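Local coordinates for DUF4276 family protein (Pyrococcus horikoshii, PDB 2P62) that is of unknown function but belongs to a Toprim-like family, some of whose relatives act on nucleic acids, at residues A[14-19]-A[230-235]; A[19-24]-A[58-63]. All blocks are in the same frame, centred on the assembly; numbering follows the deposited sequence.

Contact 1. Residues A[14-19]-A[230-235]; sequences ESFFKV and VNLLPL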
loop_
_atom_site.group_PDB
_atom_site.type_symbol
_atom_site.label_atom_id
_atom_site.label_comp_id
_atom_site.label_asym_id
_atom_site.label_seq_id
_atom_site.Cartn_x
_atom_site.Cartn_y
_atom_site.Cartn_z
ATOM N N GLU A 14 7.795 8.755 1.987
ATOM C CA GLU A 14 9.066 8.035 2.006
ATOM C C GLU A 14 9.489 7.597 0.597
ATOM O O GLU A 14 10.668 7.660 0.254
ATOM C CB GLU A 14 8.993 6.811 2.932
ATOM C CG GLU A 14 10.233 5.909 2.856
ATOM C CD GLU A 14 9.996 4.520 3.438
ATOM O OE1 GLU A 14 9.993 4.369 4.677
ATOM O OE2 GLU A 14 9.796 3.575 2.649
ATOM N N SER A 15 8.533 7.152 -0.216
ATOM C CA SER A 15 8.846 6.714 -1.578
ATOM C C SER A 15 9.320 7.872 -2.432
ATOM O O SER A 15 10.305 7.753 -3.165
ATOM C CB SER A 15 7.625 6.081 -2.252
ATOM O OG SER A 15 7.312 4.835 -1.678
ATOM N N PHE A 16 8.601 8.987 -2.336
ATOM C CA PHE A 16 8.932 10.182 -3.095
ATOM C C PHE A 16 10.394 10.567 -2.849
ATOM O O PHE A 16 11.162 10.723 -3.792
ATOM C CB PHE A 16 7.985 11.333 -2.706
ATOM C CG PHE A 16 8.257 12.622 -3.436
ATOM C CD1 PHE A 16 9.040 13.616 -2.857
ATOM C CD2 PHE A 16 7.745 12.839 -4.710
ATOM C CE1 PHE A 16 9.310 14.811 -3.538
ATOM C CE2 PHE A 16 8.009 14.029 -5.400
ATOM C CZ PHE A 16 8.795 15.016 -4.810
ATOM N N PHE A 17 10.792 10.685 -1.588
ATOM C CA PHE A 17 12.170 11.054 -1.288
ATOM C C PHE A 17 13.175 9.967 -1.660
ATOM O O PHE A 17 14.272 10.266 -2.142
ATOM C CB PHE A 17 12.318 11.419 0.191
ATOM C CG PHE A 17 11.965 12.848 0.494
ATOM C CD1 PHE A 17 12.864 13.875 0.209
ATOM C CD2 PHE A 17 10.715 13.175 1.015
ATOM C CE1 PHE A 17 12.520 15.215 0.430
ATOM C CE2 PHE A 17 10.361 14.508 1.239
ATOM C CZ PHE A 17 11.269 15.533 0.944
ATOM N N LYS A 18 12.794 8.711 -1.447
ATOM C CA LYS A 18 13.658 7.576 -1.744
ATOM C C LYS A 18 13.987 7.469 -3.238
ATOM O O LYS A 18 15.141 7.248 -3.611
ATOM C CB LYS A 18 12.997 6.281 -1.233
ATOM C CG LYS A 18 13.890 5.040 -1.237
ATOM C CD LYS A 18 13.598 4.123 -2.414
ATOM C CE LYS A 18 12.343 3.309 -2.185
ATOM N NZ LYS A 18 12.522 2.435 -1.019
ATOM N N VAL A 19 12.999 7.643 -4.106
ATOM C CA VAL A 19 13.307 7.530 -5.527
ATOM C C VAL A 19 14.223 8.674 -5.986
ATOM O O VAL A 19 15.119 8.468 -6.802
ATOM C CB VAL A 19 12.014 7.451 -6.405
ATOM C CG1 VAL A 19 11.177 8.723 -6.267
ATOM C CG2 VAL A 19 12.398 7.199 -7.859
ATOM N N VAL A 230 9.115 23.975 -7.855
ATOM C CA VAL A 230 8.374 23.692 -6.627
ATOM C C VAL A 230 9.261 23.969 -5.422
ATOM O O VAL A 230 8.839 23.851 -4.272
ATOM C CB VAL A 230 7.905 22.224 -6.580
ATOM C CG1 VAL A 230 7.129 21.967 -5.305
ATOM C CG2 VAL A 230 7.031 21.922 -7.779
ATOM N N ASN A 231 10.498 24.349 -5.709
ATOM C CA ASN A 231 11.494 24.653 -4.692
ATOM C C ASN A 231 11.810 23.458 -3.789
ATOM O O ASN A 231 11.681 23.533 -2.569
ATOM C CB ASN A 231 11.052 25.856 -3.847
ATOM C CG ASN A 231 12.231 26.731 -3.420
ATOM O OD1 ASN A 231 13.017 27.197 -4.260
ATOM N ND2 ASN A 231 12.359 26.956 -2.113
ATOM N N LEU A 232 12.216 22.353 -4.414
ATOM C CA LEU A 232 12.597 21.137 -3.704
ATOM C C LEU A 232 14.101 20.933 -3.845
ATOM O O LEU A 232 14.721 20.228 -3.057
ATOM C CB LEU A 232 11.866 19.912 -4.272
ATOM C CG LEU A 232 10.555 19.504 -3.598
ATOM C CD1 LEU A 232 9.932 18.354 -4.358
ATOM C CD2 LEU A 232 10.822 19.103 -2.140
ATOM N N LEU A 233 14.690 21.571 -4.843
ATOM C CA LEU A 233 16.122 21.429 -5.087
ATOM C C LEU A 233 17.013 21.824 -3.907
ATOM O O LEU A 233 17.885 21.060 -3.493
ATOM C CB LEU A 233 16.506 22.227 -6.331
ATOM C CG LEU A 233 17.219 21.455 -7.441
ATOM C CD1 LEU A 233 16.621 20.057 -7.615
ATOM C CD2 LEU A 233 17.118 22.259 -8.726
ATOM N N PRO A 234 16.812 23.026 -3.355
ATOM C CA PRO A 234 17.638 23.455 -2.221
ATOM C C PRO A 234 17.559 22.523 -1.011
ATOM O O PRO A 234 18.535 22.368 -0.282
ATOM C CB PRO A 234 17.139 24.881 -1.941
ATOM C CG PRO A 234 15.750 24.892 -2.520
ATOM C CD PRO A 234 15.892 24.092 -3.776
ATOM N N LEU A 235 16.406 21.897 -0.807
ATOM C CA LEU A 235 16.230 20.962 0.307
ATOM C C LEU A 235 17.006 19.664 0.025
ATOM O O LEU A 235 17.715 19.135 0.886
ATOM C CB LEU A 235 14.745 20.622 0.491
ATOM C CG LEU A 235 14.450 19.462 1.457
ATOM C CD1 LEU A 235 14.616 19.945 2.899
ATOM C CD2 LEU A 235 13.041 18.937 1.239
#
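Phe-16 and Phe-17 meet Leu-232 and Leu-235 in a small apolar cluster. Here helix 11-23, in an alpha/beta fold consistent with the Toprim-like clan, meets the loop and first turn that lead into helix 233-239. Residues 14-19 belong to helix 11-23. Residues 230-235 cross from the end of helix 220-229 to the start of helix 233-239. All four side chains are buried.

Leu-232 is the central residue on the C-terminal side. Its CD1 lies 3.6 Å from Phe-16 CZ and 3.7 Å from Phe-16 CE1. The methyl comes to the edge of the ring, in its plane. The two side chains come from opposite directions. Phe-16 reaches across with its CG anti to the backbone N (chi1 180°).

Phe-17 sits next to Phe-16, and its side chain crosses that of Leu-235 at about a right angle. Here too a leucine methyl meets the ring edge, near the plane. The two rings also approach each other, with Phe-16 CD1 4.2 Å above one face of the Phe-17 ring, toward its rim.

Asn-231, with phi 61°, ends helix 220-229 in a Schellman motif. Leu-232 follows directly, its side chain pointing toward helix 11-23. A weak bond from Leu-235 N to Leu-232 O, 3.3 Å, spans the next turn.

Strand 129-136 lines the same cluster. Its Met-136 touches Phe-17 and Leu-232, and its Tyr-134 touches both leucines and bonds through OH to Asn-231 O. Leu-152 and Leu-156 of helix 152-162 and Ile-212 of helix 204-218 pack on Phe-16. At the Phe-17 edge, Leu-235 CD2 straddles one ring bond, 3.8 Å from both CE1 and CZ.

Contact 2. Residues A[19-24]-A[58-63]; sequences VLLEKL and IALVII
Leu-21 is the one residue of 19-24 that touches strand 58-63, where it meets Leu-60 and Ile-62. The contact joins helix 11-23 to one face of the central mixed sheet. It is apolar helix-on-sheet packing of an alpha/beta fold.

Leu-21 points at the strand, with CG anti to its carbonyl carbon (chi1 -66°). The side chains of Leu-21 and Leu-60 meet at a slant. Leu-21 CD1 makes the closest approach, 3.6 Å from Leu-60 CD1. The Leu-21 CD2 methyl adds a looser approach, 4.1 Å from Leu-60 CD1. Ile-62, two residues along the strand and on the same face, meets Leu-21 tip to tip, CD1 to CD1 at 4.1 Å.

Next in sequence, Glu-22 forms a salt bridge with Arg-28 through OE1. Its OE2 has a long ion pair with Lys-23 NZ at 3.6 Å.

The strand itself runs parallel to 2-7 and antiparallel to 51-55, its two sheet neighbours. Leu-53 of strand 51-55 touches both Leu-21 and Ile-62. Leu-20 and Leu-24 pack on helix 220-229, both through Leu-227.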
loop_
_atom_site.group_PDB
_atom_site.type_symbol
_atom_site.label_atom_id
_atom_site.label_comp_id
_atom_site.label_asym_id
_atom_site.label_seq_id
_atom_site.Cartn_x
_atom_site.Cartn_y
_atom_site.Cartn_z
ATOM N N VAL A 19 12.999 7.643 -4.106
ATOM C CA VAL A 19 13.307 7.530 -5.527
ATOM C C VAL A 19 14.223 8.674 -5.986
ATOM O O VAL A 19 15.119 8.468 -6.802
ATOM C CB VAL A 19 12.014 7.451 -6.405
ATOM C CG1 VAL A 19 11.177 8.723 -6.267
ATOM C CG2 VAL A 19 12.398 7.199 -7.859
ATOM N N LEU A 20 14.025 9.873 -5.453
ATOM C CA LEU A 20 14.891 10.977 -5.839
ATOM C C LEU A 20 16.302 10.774 -5.294
ATOM O O LEU A 20 17.280 10.947 -6.016
ATOM C CB LEU A 20 14.349 12.301 -5.314
ATOM C CG LEU A 20 13.017 12.781 -5.889
ATOM C CD1 LEU A 20 12.499 13.886 -4.994
ATOM C CD2 LEU A 20 13.173 13.250 -7.339
ATOM N N LEU A 21 16.405 10.411 -4.018
ATOM C CA LEU A 21 17.704 10.213 -3.379
ATOM C C LEU A 21 18.510 9.059 -3.978
ATOM O O LEU A 21 19.736 9.107 -3.999
ATOM C CB LEU A 21 17.523 9.999 -1.871
ATOM C CG LEU A 21 16.996 11.184 -1.051
ATOM C CD1 LEU A 21 16.812 10.776 0.404
ATOM C CD2 LEU A 21 17.974 12.350 -1.162
ATOM N N GLU A 22 17.820 8.028 -4.463
ATOM C CA GLU A 22 18.483 6.877 -5.073
ATOM C C GLU A 22 18.755 7.104 -6.559
ATOM O O GLU A 22 19.906 7.176 -6.992
ATOM C CB GLU A 22 17.629 5.606 -4.912
ATOM C CG GLU A 22 17.577 5.059 -3.480
ATOM C CD GLU A 22 16.798 3.743 -3.329
ATOM O OE1 GLU A 22 16.809 3.185 -2.213
ATOM O OE2 GLU A 22 16.179 3.263 -4.300
ATOM N N LYS A 23 17.680 7.248 -7.326
ATOM C CA LYS A 23 17.768 7.412 -8.768
ATOM C C LYS A 23 18.316 8.731 -9.284
ATOM O O LYS A 23 18.757 8.815 -10.429
ATOM C CB LYS A 23 16.397 7.134 -9.389
ATOM C CG LYS A 23 15.857 5.733 -9.080
ATOM C CD LYS A 23 16.788 4.628 -9.595
ATOM C CE LYS A 23 16.222 3.220 -9.349
ATOM N NZ LYS A 23 16.160 2.863 -7.907
ATOM N N LEU A 24 18.305 9.757 -8.448
ATOM C CA LEU A 24 18.811 11.052 -8.874
ATOM C C LEU A 24 20.145 11.420 -8.215
ATOM O O LEU A 24 20.994 12.038 -8.850
ATOM C CB LEU A 24 17.774 12.128 -8.580
ATOM C CG LEU A 24 17.974 13.451 -9.313
ATOM C CD1 LEU A 24 17.763 13.255 -10.817
ATOM C CD2 LEU A 24 16.990 14.462 -8.775
ATOM N N ILE A 58 27.928 9.699 3.783
ATOM C CA ILE A 58 26.653 10.172 4.312
ATOM C C ILE A 58 25.594 9.080 4.394
ATOM O O ILE A 58 25.320 8.388 3.414
ATOM C CB ILE A 58 26.052 11.293 3.452
ATOM C CG1 ILE A 58 26.938 12.546 3.509
ATOM C CG2 ILE A 58 24.624 11.591 3.933
ATOM C CD1 ILE A 58 26.401 13.703 2.682
ATOM N N ALA A 59 24.988 8.950 5.570
ATOM C CA ALA A 59 23.916 7.985 5.787
ATOM C C ALA A 59 22.627 8.759 6.064
ATOM O O ALA A 59 22.593 9.624 6.935
ATOM C CB ALA A 59 24.243 7.083 6.974
ATOM N N LEU A 60 21.578 8.464 5.304
ATOM C CA LEU A 60 20.290 9.112 5.504
ATOM C C LEU A 60 19.333 8.098 6.109
ATOM O O LEU A 60 19.041 7.065 5.506
ATOM C CB LEU A 60 19.722 9.618 4.179
ATOM C CG LEU A 60 20.578 10.669 3.474
ATOM C CD1 LEU A 60 20.016 10.936 2.099
ATOM C CD2 LEU A 60 20.640 11.938 4.307
ATOM N N VAL A 61 18.865 8.391 7.316
ATOM C CA VAL A 61 17.932 7.525 8.010
ATOM C C VAL A 61 16.556 8.157 7.865
ATOM O O VAL A 61 16.295 9.221 8.412
ATOM C CB VAL A 61 18.303 7.403 9.501
ATOM C CG1 VAL A 61 17.310 6.493 10.212
ATOM C CG2 VAL A 61 19.724 6.840 9.635
ATOM N N ILE A 62 15.683 7.498 7.113
ATOM C CA ILE A 62 14.336 7.998 6.869
ATOM C C ILE A 62 13.308 7.195 7.659
ATOM O O ILE A 62 13.296 5.965 7.596
ATOM C CB ILE A 62 13.988 7.885 5.374
ATOM C CG1 ILE A 62 15.111 8.501 4.544
ATOM C CG2 ILE A 62 12.656 8.562 5.079
ATOM C CD1 ILE A 62 14.920 8.322 3.083
ATOM N N ILE A 63 12.448 7.892 8.397
ATOM C CA ILE A 63 11.404 7.232 9.177
ATOM C C ILE A 63 10.056 7.867 8.880
ATOM O O ILE A 63 9.983 9.052 8.557
ATOM C CB ILE A 63 11.645 7.344 10.709
ATOM C CG1 ILE A 63 11.662 8.810 11.133
ATOM C CG2 ILE A 63 12.954 6.697 11.086
ATOM C CD1 ILE A 63 11.840 9.003 12.623
#

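Both contacts use helix 11-23, and their centres lie about 9 Å apart. Contact 1 takes its earlier part and contact 2 its later part, with Val-19 shared. Helix 11-23 uses two of its sides, one toward strand 58-63 and one toward residues 230-235. Strand 129-136 of the same mixed sheet adjoins contact 1. Along the chain, contact 2 is nested inside the long loop closed by contact 1. They also touch directly, with Glu-14 CG 4.2 Å from Ile-62 CG2. Contact 1 brings in residues more than 200 positions later; contact 2 joins the helix to a strand 34 positions on.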